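Local coordinates for CdiA-CT toxin, Conserved domain protein (Yersinia pseudotuberculosis serotype O:3, PDB 4ZQU) that is the C-terminal toxin domain of a contact-dependent inhibition protein, probably a nuclease of the PD-(D/E)XK superfamily, held in complex with its immunity protein, at residues Ser56-Asn61 / Thr102-Ala107. Residues are numbered along the deposited sequence; the frame is centred on the assembly and turned at random.
Sequences SSIKKN and TEINRA
Ile58 reaches from helix 53-66 to helix 98-113, where it meets Ala107 and, further off, Ile104. The tight part is methyl on methyl: Ile58 CG2 lies 3.6 Å from Ala107 CB, and Ile58 CB follows at 3.9 Å. With CG2 opposite the backbone N and CG1 beside it (chi1 -53°), the two branches diverge. An extended second torsion (chi2 177°) then carries CD1 past Ala107 CB, at 4.2 Å, to Ile104, 4.3 Å from its CA and equally far from its CG1. This second touch is looser; the CA-CB bond of Ile104 is directed away from 56-61, and its side chain packs on Val92 and Val54. Ile58 in turn rests on Leu90, so the contact joins the two helices above strand 85-92 of the central sheet. On the solvent side the Lys59 chain runs out from the interface, while exposed Arg106 packs beside it on Tyr55 and Asn52. Buried Glu103 accepts hydrogen bonds from the backbone N of Asn52, just before helix 53-66 (OE2), and of Tyr55 in its first turn (OE1). Between 56-61 and 102-107 the contact is apolar and small, 146 Å², so it probably rests on burial of Ile58 and Ala107, with directional bonding left to Glu103.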
ATOM      1  N   SER A  56       8.379  15.127 -19.379  1.00 35.85           N
ATOM      2  CA  SER A  56       8.986  14.964 -18.060  1.00 37.29           C
ATOM      3  C   SER A  56       7.956  14.667 -16.980  1.00 36.98           C
ATOM      4  O   SER A  56       8.103  13.711 -16.224  1.00 40.44           O
ATOM      5  CB  SER A  56       9.777  16.214 -17.674  1.00 39.99           C
ATOM      6  OG  SER A  56      10.919  16.373 -18.497  1.00 43.18           O
ATOM      7  N   SER A  57       6.922  15.500 -16.909  1.00 36.11           N
ATOM      8  CA  SER A  57       5.882  15.355 -15.895  1.00 37.51           C
ATOM      9  C   SER A  57       5.267  13.963 -15.912  1.00 38.65           C
ATOM     10  O   SER A  57       5.057  13.352 -14.864  1.00 40.71           O
ATOM     11  CB  SER A  57       4.789  16.402 -16.100  1.00 37.94           C
ATOM     12  OG  SER A  57       3.741  16.224 -15.164  1.00 39.72           O
ATOM     13  N   ILE A  58       4.987  13.466 -17.111  1.00 37.89           N
ATOM     14  CA  ILE A  58       4.394  12.144 -17.276  1.00 35.78           C
ATOM     15  C   ILE A  58       5.410  11.047 -16.987  1.00 34.77           C
ATOM     16  O   ILE A  58       5.117  10.097 -16.262  1.00 36.86           O
ATOM     17  CB  ILE A  58       3.835  11.951 -18.695  1.00 33.78           C
ATOM     18  CG1 ILE A  58       2.888  13.099 -19.052  1.00 32.37           C
ATOM     19  CG2 ILE A  58       3.129  10.612 -18.805  1.00 33.27           C
ATOM     20  CD1 ILE A  58       2.350  13.031 -20.466  1.00 30.22           C
ATOM     21  N   LYS A  59       6.602  11.185 -17.557  1.00 33.62           N
ATOM     22  CA  LYS A  59       7.682  10.239 -17.316  1.00 34.13           C
ATOM     23  C   LYS A  59       7.995  10.137 -15.829  1.00 37.21           C
ATOM     24  O   LYS A  59       8.323   9.064 -15.322  1.00 38.72           O
ATOM     25  CB  LYS A  59       8.938  10.648 -18.082  1.00 35.67           C
ATOM     26  CG  LYS A  59      10.012   9.586 -18.092  1.00 38.59           C
ATOM     27  CD  LYS A  59      11.400  10.179 -17.955  1.00 40.48           C
ATOM     28  CE  LYS A  59      12.422   9.089 -17.678  1.00 41.72           C
ATOM     29  NZ  LYS A  59      13.656   9.633 -17.053  1.00 44.70           N
ATOM     30  N   LYS A  60       7.892  11.266 -15.137  1.00 38.41           N
ATOM     31  CA  LYS A  60       8.139  11.313 -13.706  1.00 42.16           C
ATOM     32  C   LYS A  60       7.144  10.413 -12.986  1.00 43.16           C
ATOM     33  O   LYS A  60       7.494   9.718 -12.034  1.00 46.38           O
ATOM     34  CB  LYS A  60       8.045  12.750 -13.193  1.00 46.51           C
ATOM     35  CG  LYS A  60       8.083  12.892 -11.683  1.00 52.02           C
ATOM     36  CD  LYS A  60       8.508  14.296 -11.282  1.00 55.93           C
ATOM     37  CE  LYS A  60       7.390  15.020 -10.546  1.00 59.17           C
ATOM     38  NZ  LYS A  60       7.738  15.308  -9.125  1.00 64.21           N
ATOM     39  N   ASN A  61       5.902  10.417 -13.458  1.00 41.17           N
ATOM     40  CA  ASN A  61       4.876   9.554 -12.892  1.00 40.95           C
ATOM     41  C   ASN A  61       5.098   8.098 -13.274  1.00 40.31           C
ATOM     42  O   ASN A  61       5.008   7.212 -12.428  1.00 42.99           O
ATOM     43  CB  ASN A  61       3.486  10.004 -13.342  1.00 41.21           C
ATOM     44  CG  ASN A  61       2.373   9.209 -12.678  1.00 44.86           C
ATOM     45  OD1 ASN A  61       2.101   8.068 -13.049  1.00 45.27           O
ATOM     46  ND2 ASN A  61       1.721   9.816 -11.694  1.00 46.87           N
ATOM     47  N   THR A 102       3.028  15.346 -29.129  1.00 31.87           N
ATOM     48  CA  THR A 102       4.235  14.611 -29.477  1.00 33.09           C
ATOM     49  C   THR A 102       4.925  14.093 -28.219  1.00 34.49           C
ATOM     50  O   THR A 102       5.456  12.982 -28.205  1.00 36.07           O
ATOM     51  CB  THR A 102       5.207  15.488 -30.282  1.00 34.19           C
ATOM     52  OG1 THR A 102       4.565  15.927 -31.484  1.00 36.37           O
ATOM     53  CG2 THR A 102       6.455  14.711 -30.643  1.00 37.16           C
ATOM     54  N   GLU A 103       4.904  14.902 -27.162  1.00 34.44           N
ATOM     55  CA  GLU A 103       5.471  14.502 -25.878  1.00 34.47           C
ATOM     56  C   GLU A 103       4.579  13.471 -25.197  1.00 33.35           C
ATOM     57  O   GLU A 103       5.068  12.535 -24.562  1.00 35.44           O
ATOM     58  CB  GLU A 103       5.662  15.713 -24.962  1.00 35.41           C
ATOM     59  CG  GLU A 103       6.433  16.862 -25.590  1.00 38.85           C
ATOM     60  CD  GLU A 103       6.977  17.832 -24.560  1.00 41.38           C
ATOM     61  OE1 GLU A 103       7.042  17.459 -23.370  1.00 39.98           O
ATOM     62  OE2 GLU A 103       7.335  18.968 -24.938  1.00 45.25           O
ATOM     63  N   ILE A 104       3.271  13.651 -25.332  1.00 31.52           N
ATOM     64  CA  ILE A 104       2.303  12.737 -24.739  1.00 28.39           C
ATOM     65  C   ILE A 104       2.457  11.342 -25.326  1.00 28.55           C
ATOM     66  O   ILE A 104       2.576  10.364 -24.593  1.00 31.29           O
ATOM     67  CB  ILE A 104       0.861  13.233 -24.945  1.00 26.92           C
ATOM     68  CG1 ILE A 104       0.625  14.507 -24.126  1.00 26.44           C
ATOM     69  CG2 ILE A 104      -0.140  12.157 -24.548  1.00 25.33           C
ATOM     70  CD1 ILE A 104      -0.710  15.163 -24.376  1.00 26.18           C
ATOM     71  N   ASN A 105       2.478  11.258 -26.651  1.00 28.11           N
ATOM     72  CA  ASN A 105       2.618   9.974 -27.323  1.00 30.84           C
ATOM     73  C   ASN A 105       3.978   9.344 -27.063  1.00 34.96           C
ATOM     74  O   ASN A 105       4.117   8.120 -27.059  1.00 35.02           O
ATOM     75  CB  ASN A 105       2.388  10.139 -28.822  1.00 28.72           C
ATOM     76  CG  ASN A 105       0.938  10.382 -29.155  1.00 27.80           C
ATOM     77  OD1 ASN A 105       0.060   9.640 -28.716  1.00 33.01           O
ATOM     78  ND2 ASN A 105       0.673  11.432 -29.918  1.00 29.17           N
ATOM     79  N   ARG A 106       4.978  10.189 -26.841  1.00 37.31           N
ATOM     80  CA  ARG A 106       6.320   9.718 -26.522  1.00 40.41           C
ATOM     81  C   ARG A 106       6.351   9.050 -25.156  1.00 36.65           C
ATOM     82  O   ARG A 106       6.993   8.015 -24.974  1.00 39.27           O
ATOM     83  CB  ARG A 106       7.321  10.874 -26.558  1.00 46.51           C
ATOM     84  CG  ARG A 106       8.605  10.550 -27.304  1.00 53.21           C
ATOM     85  CD  ARG A 106       9.526  11.761 -27.411  1.00 59.30           C
ATOM     86  NE  ARG A 106       8.834  12.982 -27.819  1.00 62.04           N
ATOM     87  CZ  ARG A 106       9.034  14.175 -27.266  1.00 64.25           C
ATOM     88  NH1 ARG A 106       9.901  14.308 -26.270  1.00 64.83           N
ATOM     89  NH2 ARG A 106       8.368  15.235 -27.707  1.00 65.12           N
ATOM     90  N   ALA A 107       5.663   9.660 -24.197  1.00 32.93           N
ATOM     91  CA  ALA A 107       5.566   9.115 -22.852  1.00 33.15           C
ATOM     92  C   ALA A 107       4.722   7.841 -22.840  1.00 35.05           C
ATOM     93  O   ALA A 107       4.969   6.929 -22.052  1.00 35.87           O
ATOM     94  CB  ALA A 107       4.983  10.150 -21.907  1.00 31.61           C
TER